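Local coordinates for cellulose-binding protein (Saccharophagus degradans, PDB 2YHG), which is associated with carbohydrate metabolism and related to nucleoside hydrolases, and may hydrolyse glycosidic bonds and bind polysaccharide, at residues 107-115 / 126-134. Sequence-based numbering, arbitrary orientation. Where two conformers were deposited one is given.
With EDO (1,2-ethanediol), chain J.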
ATOM      1  N   ASP A 107      16.793 -10.903  -3.959  1.00 11.11           N
ATOM      2  CA  ASP A 107      16.938 -12.322  -4.189  1.00 11.92           C
ATOM      3  C   ASP A 107      16.773 -13.091  -2.871  1.00 11.29           C
ATOM      4  O   ASP A 107      16.183 -14.178  -2.845  1.00 11.59           O
ATOM      5  CB  ASP A 107      18.316 -12.641  -4.767  1.00 14.32           C
ATOM      6  CG  ASP A 107      18.540 -12.102  -6.175  1.00 16.00           C
ATOM      7  OD1 ASP A 107      17.564 -11.789  -6.885  0.50 12.06           O
ATOM      8  OD2 ASP A 107      19.739 -11.931  -6.540  0.50 13.42           O
ATOM      9  N   SER A 108      17.315 -12.548  -1.774  1.00 11.20           N
ATOM     10  CA  SER A 108      17.283 -13.233  -0.497  1.00 11.32           C
ATOM     11  C   SER A 108      15.893 -13.372   0.125  1.00 10.56           C
ATOM     12  O   SER A 108      15.699 -14.203   0.977  1.00 11.85           O
ATOM     13  CB  SER A 108      18.229 -12.555   0.499  1.00 12.38           C
ATOM     14  OG  SER A 108      17.685 -11.406   1.093  1.00 13.31           O
ATOM     15  N   ILE A 109      14.962 -12.528  -0.306  1.00  9.45           N
ATOM     16  CA  ILE A 109      13.593 -12.513   0.220  1.00  8.74           C
ATOM     17  C   ILE A 109      12.564 -13.015  -0.812  1.00  8.04           C
ATOM     18  O   ILE A 109      11.361 -12.938  -0.566  1.00  8.63           O
ATOM     19  CB  ILE A 109      13.204 -11.136   0.782  1.00  9.65           C
ATOM     20  CG1 ILE A 109      13.238 -10.050  -0.289  1.00 11.29           C
ATOM     21  CG2 ILE A 109      14.097 -10.789   1.957  1.00 12.60           C
ATOM     22  CD1 ILE A 109      12.457  -8.784   0.058  1.00 12.52           C
ATOM     23  N   ASN A 110      13.063 -13.607  -1.895  1.00  8.34           N
ATOM     24  CA  ASN A 110      12.276 -14.249  -2.940  1.00  8.06           C
ATOM     25  C   ASN A 110      12.180 -15.714  -2.590  1.00  8.26           C
ATOM     26  O   ASN A 110      13.113 -16.498  -2.869  1.00  8.66           O
ATOM     27  CB  ASN A 110      13.011 -14.020  -4.266  1.00  8.41           C
ATOM     28  CG  ASN A 110      12.480 -14.856  -5.402  1.00  8.16           C
ATOM     29  OD1 ASN A 110      11.391 -15.433  -5.320  1.00  9.11           O
ATOM     30  ND2 ASN A 110      13.264 -14.950  -6.475  1.00  9.43           N
ATOM     31  N   VAL A 111      11.054 -16.126  -2.005  1.00  7.69           N
ATOM     32  CA  VAL A 111      10.916 -17.454  -1.442  1.00  8.01           C
ATOM     33  C   VAL A 111       9.537 -18.036  -1.718  1.00  7.24           C
ATOM     34  O   VAL A 111       8.600 -17.284  -2.021  1.00  7.64           O
ATOM     35  CB  VAL A 111      11.220 -17.489   0.086  1.00  8.77           C
ATOM     36  CG1 VAL A 111      12.629 -16.936   0.389  1.00 10.75           C
ATOM     37  CG2 VAL A 111      10.155 -16.728   0.900  1.00  9.39           C
ATOM     38  N   MET A 112       9.418 -19.348  -1.542  1.00  7.12           N
ATOM     39  CA  MET A 112       8.156 -20.030  -1.630  1.00  7.15           C
ATOM     40  C   MET A 112       7.372 -19.939  -0.340  1.00  6.88           C
ATOM     41  O   MET A 112       7.913 -20.168   0.738  1.00  7.74           O
ATOM     42  CB  MET A 112       8.377 -21.489  -1.958  1.00  7.91           C
ATOM     43  CG  MET A 112       8.962 -21.750  -3.331  1.00  8.10           C
ATOM     44  SD  MET A 112       7.944 -21.240  -4.719  1.00  9.01           S
ATOM     45  CE  MET A 112       6.537 -22.314  -4.551  1.00 11.60           C
ATOM     46  N   GLY A 113       6.078 -19.720  -0.462  1.00  6.96           N
ATOM     47  CA  GLY A 113       5.106 -19.863   0.604  1.00  6.87           C
ATOM     48  C   GLY A 113       4.391 -21.186   0.515  1.00  6.44           C
ATOM     49  O   GLY A 113       4.946 -22.190   0.067  1.00  7.54           O
ATOM     50  N   GLN A 114       3.125 -21.207   0.926  1.00  6.44           N
ATOM     51  CA  GLN A 114       2.380 -22.477   0.874  1.00  6.58           C
ATOM     52  C   GLN A 114       2.222 -22.886  -0.591  1.00  6.40           C
ATOM     53  O   GLN A 114       1.892 -22.051  -1.459  1.00  6.92           O
ATOM     54  CB  GLN A 114       1.005 -22.368   1.508  1.00  6.56           C
ATOM     55  CG  GLN A 114       0.984 -21.789   2.922  1.00  7.16           C
ATOM     56  CD  GLN A 114       2.045 -22.383   3.824  1.00  7.16           C
ATOM     57  OE1 GLN A 114       3.055 -21.749   4.113  1.00  8.02           O
ATOM     58  NE2 GLN A 114       1.839 -23.600   4.268  1.00  7.99           N
ATOM     59  N   ARG A 115       2.390 -24.189  -0.854  1.00  7.09           N
ATOM     60  CA  ARG A 115       2.326 -24.731  -2.212  1.00  7.13           C
ATOM     61  C   ARG A 115       0.957 -25.275  -2.564  1.00  7.10           C
ATOM     62  O   ARG A 115       0.729 -25.610  -3.724  1.00  7.81           O
ATOM     63  CB  ARG A 115       3.387 -25.786  -2.420  1.00  8.63           C
ATOM     64  CG  ARG A 115       4.781 -25.241  -2.324  1.00 11.33           C
ATOM     65  CD  ARG A 115       5.830 -26.324  -2.535  1.00 15.00           C
ATOM     66  NE  ARG A 115       5.796 -27.329  -1.478  1.00 14.67           N
ATOM     67  CZ  ARG A 115       6.245 -28.570  -1.611  1.00 17.72           C
ATOM     68  NH1 ARG A 115       6.712 -28.965  -2.772  1.00 23.85           N
ATOM     69  NH2 ARG A 115       6.332 -29.363  -0.553  1.00 23.07           N
ATOM     70  N   LYS A 126       3.590 -28.173   7.817  1.00  9.55           N
ATOM     71  CA  LYS A 126       3.336 -27.400   6.604  0.50  8.92           C
ATOM     72  C   LYS A 126       4.025 -26.044   6.601  1.00  8.36           C
ATOM     73  O   LYS A 126       3.680 -25.167   5.820  1.00  8.90           O
ATOM     74  CB  LYS A 126       1.829 -27.299   6.357  0.50  9.29           C
ATOM     75  CG  LYS A 126       1.214 -28.675   6.237  0.50 11.05           C
ATOM     76  CD  LYS A 126      -0.232 -28.663   5.816  0.50  9.58           C
ATOM     77  CE  LYS A 126      -0.725 -30.077   5.551  0.50 12.13           C
ATOM     78  NZ  LYS A 126      -2.168 -30.141   5.252  0.50 15.52           N
ATOM     79  N   ASP A 127       5.068 -25.873   7.400  1.00  8.77           N
ATOM     80  CA  ASP A 127       5.795 -24.609   7.315  1.00  8.07           C
ATOM     81  C   ASP A 127       6.415 -24.428   5.928  1.00  8.34           C
ATOM     82  O   ASP A 127       6.864 -25.417   5.296  1.00  9.81           O
ATOM     83  CB  ASP A 127       6.946 -24.566   8.311  1.00  9.71           C
ATOM     84  CG  ASP A 127       6.519 -24.464   9.745  1.00 11.01           C
ATOM     85  OD1 ASP A 127       5.400 -24.011  10.071  1.00 10.86           O
ATOM     86  OD2 ASP A 127       7.423 -24.737  10.606  1.00 14.72           O
ATOM     87  N   SER A 128       6.517 -23.183   5.493  1.00  7.79           N
ATOM     88  CA  SER A 128       7.241 -22.833   4.307  1.00  7.76           C
ATOM     89  C   SER A 128       8.320 -21.819   4.614  1.00  7.99           C
ATOM     90  O   SER A 128       8.320 -21.165   5.671  1.00  8.52           O
ATOM     91  CB  SER A 128       6.291 -22.286   3.233  1.00  7.89           C
ATOM     92  OG  SER A 128       5.632 -21.112   3.686  1.00  7.28           O
ATOM     93  N   ALA A 129       9.213 -21.604   3.649  1.00  7.98           N
ATOM     94  CA  ALA A 129      10.152 -20.495   3.763  1.00  8.61           C
ATOM     95  C   ALA A 129       9.401 -19.194   3.990  1.00  8.08           C
ATOM     96  O   ALA A 129       9.791 -18.369   4.811  1.00  8.43           O
ATOM     97  CB  ALA A 129      11.059 -20.426   2.560  1.00  9.26           C
ATOM     98  N   GLY A 130       8.306 -19.007   3.267  1.00  7.09           N
ATOM     99  CA  GLY A 130       7.545 -17.777   3.391  1.00  7.31           C
ATOM    100  C   GLY A 130       6.846 -17.608   4.722  1.00  6.80           C
ATOM    101  O   GLY A 130       6.833 -16.518   5.286  1.00  7.59           O
ATOM    102  N   SER A 131       6.264 -18.678   5.266  1.00  6.80           N
ATOM    103  CA  SER A 131       5.597 -18.553   6.539  1.00  7.26           C
ATOM    104  C   SER A 131       6.615 -18.247   7.625  1.00  7.27           C
ATOM    105  O   SER A 131       6.382 -17.415   8.482  1.00  7.82           O
ATOM    106  CB  SER A 131       4.720 -19.778   6.851  1.00  7.61           C
ATOM    107  OG  SER A 131       5.456 -20.966   7.021  1.00  7.93           O
ATOM    108  N   ASN A 132       7.745 -18.934   7.579  1.00  7.60           N
ATOM    109  CA  ASN A 132       8.788 -18.648   8.557  1.00  8.03           C
ATOM    110  C   ASN A 132       9.330 -17.234   8.382  1.00  8.34           C
ATOM    111  O   ASN A 132       9.684 -16.602   9.395  1.00  8.91           O
ATOM    112  CB  ASN A 132       9.932 -19.663   8.442  1.00  9.82           C
ATOM    113  CG  ASN A 132       9.588 -21.014   9.001  1.00 10.70           C
ATOM    114  OD1 ASN A 132       8.641 -21.162   9.782  1.00 11.77           O
ATOM    115  ND2 ASN A 132      10.358 -22.021   8.609  1.00 12.98           N
ATOM    116  N   LEU A 133       9.426 -16.729   7.164  1.00  8.19           N
ATOM    117  CA  LEU A 133       9.886 -15.369   6.920  1.00  8.28           C
ATOM    118  C   LEU A 133       8.950 -14.366   7.588  1.00  8.28           C
ATOM    119  O   LEU A 133       9.393 -13.395   8.216  1.00  8.75           O
ATOM    120  CB  LEU A 133      10.000 -15.141   5.398  1.00  8.57           C
ATOM    121  CG  LEU A 133      10.452 -13.752   4.909  1.00  9.02           C
ATOM    122  CD1 LEU A 133      10.854 -13.838   3.465  1.00 11.44           C
ATOM    123  CD2 LEU A 133       9.330 -12.690   5.013  1.00 10.46           C
ATOM    124  N   ILE A 134       7.638 -14.580   7.489  1.00  7.40           N
ATOM    125  CA  ILE A 134       6.689 -13.731   8.129  1.00  7.77           C
ATOM    126  C   ILE A 134       6.886 -13.745   9.637  1.00  7.87           C
ATOM    127  O   ILE A 134       6.855 -12.699  10.291  1.00  8.90           O
ATOM    128  CB  ILE A 134       5.243 -14.082   7.708  1.00  7.54           C
ATOM    129  CG1 ILE A 134       5.035 -13.787   6.242  1.00  7.87           C
ATOM    130  CG2 ILE A 134       4.232 -13.365   8.574  1.00  9.07           C
ATOM    131  CD1 ILE A 134       3.782 -14.402   5.660  1.00  8.73           C
TER
HETATM  132  C1  EDO J1942       3.796 -26.153   2.339  1.00 16.75           C
HETATM  133  O1  EDO J1942       3.164 -26.234   1.074  1.00 12.20           O
HETATM  134  C2  EDO J1942       5.188 -25.609   2.186  1.00 25.93           C
HETATM  135  O2  EDO J1942       5.926 -26.459   1.310  1.00 21.25           O
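Ile109 and Val111 meet Leu133 and Ala129 where strand 110-112, at the edge of the six-stranded parallel sheet of the nucleoside hydrolase-like domain, runs over the start of helix 129-139, an alpha/beta arrangement of Rossmann type. Ile109 makes a loose contact, its CB 4.5 Å from Leu133 CD1. Val111, branched and apolar, fills the angle between strand and helix: its CB lies against Ala129 CB, while, with CG1 anti to the carbonyl carbon (chi1 -56°), CG2 falls between the backbone N and that carbon and reaches Gly130 CA and, at 3.9 Å, Leu133 CD1. Met112 contributes its backbone, O accepting from Gly130 N at 2.8 Å; Gly130, with no CB, lets the helix backbone come this close to Met112 O and Gly113 CA. The CA atoms of Gly113 and Gly130 are 4.3 Å apart. Gln114, bent at chi2 (-46°), brings its buried amide to the turn before the helix, where both ends are used. NE2 donates to Lys126 O, which lies in the amide plane, and also to Asp121 O. OE1 meets Ser128, the N-cap, in a capping box with Ser131, whose OG accepts from Ser128 N. Serine suits the cap because its short hydroxyl can accept from Ser131 N, at 3.0 Å from Ser128 OG, while donating to Gln114 OE1 at 2.7 Å, tilted 29° from the carbonyl plane.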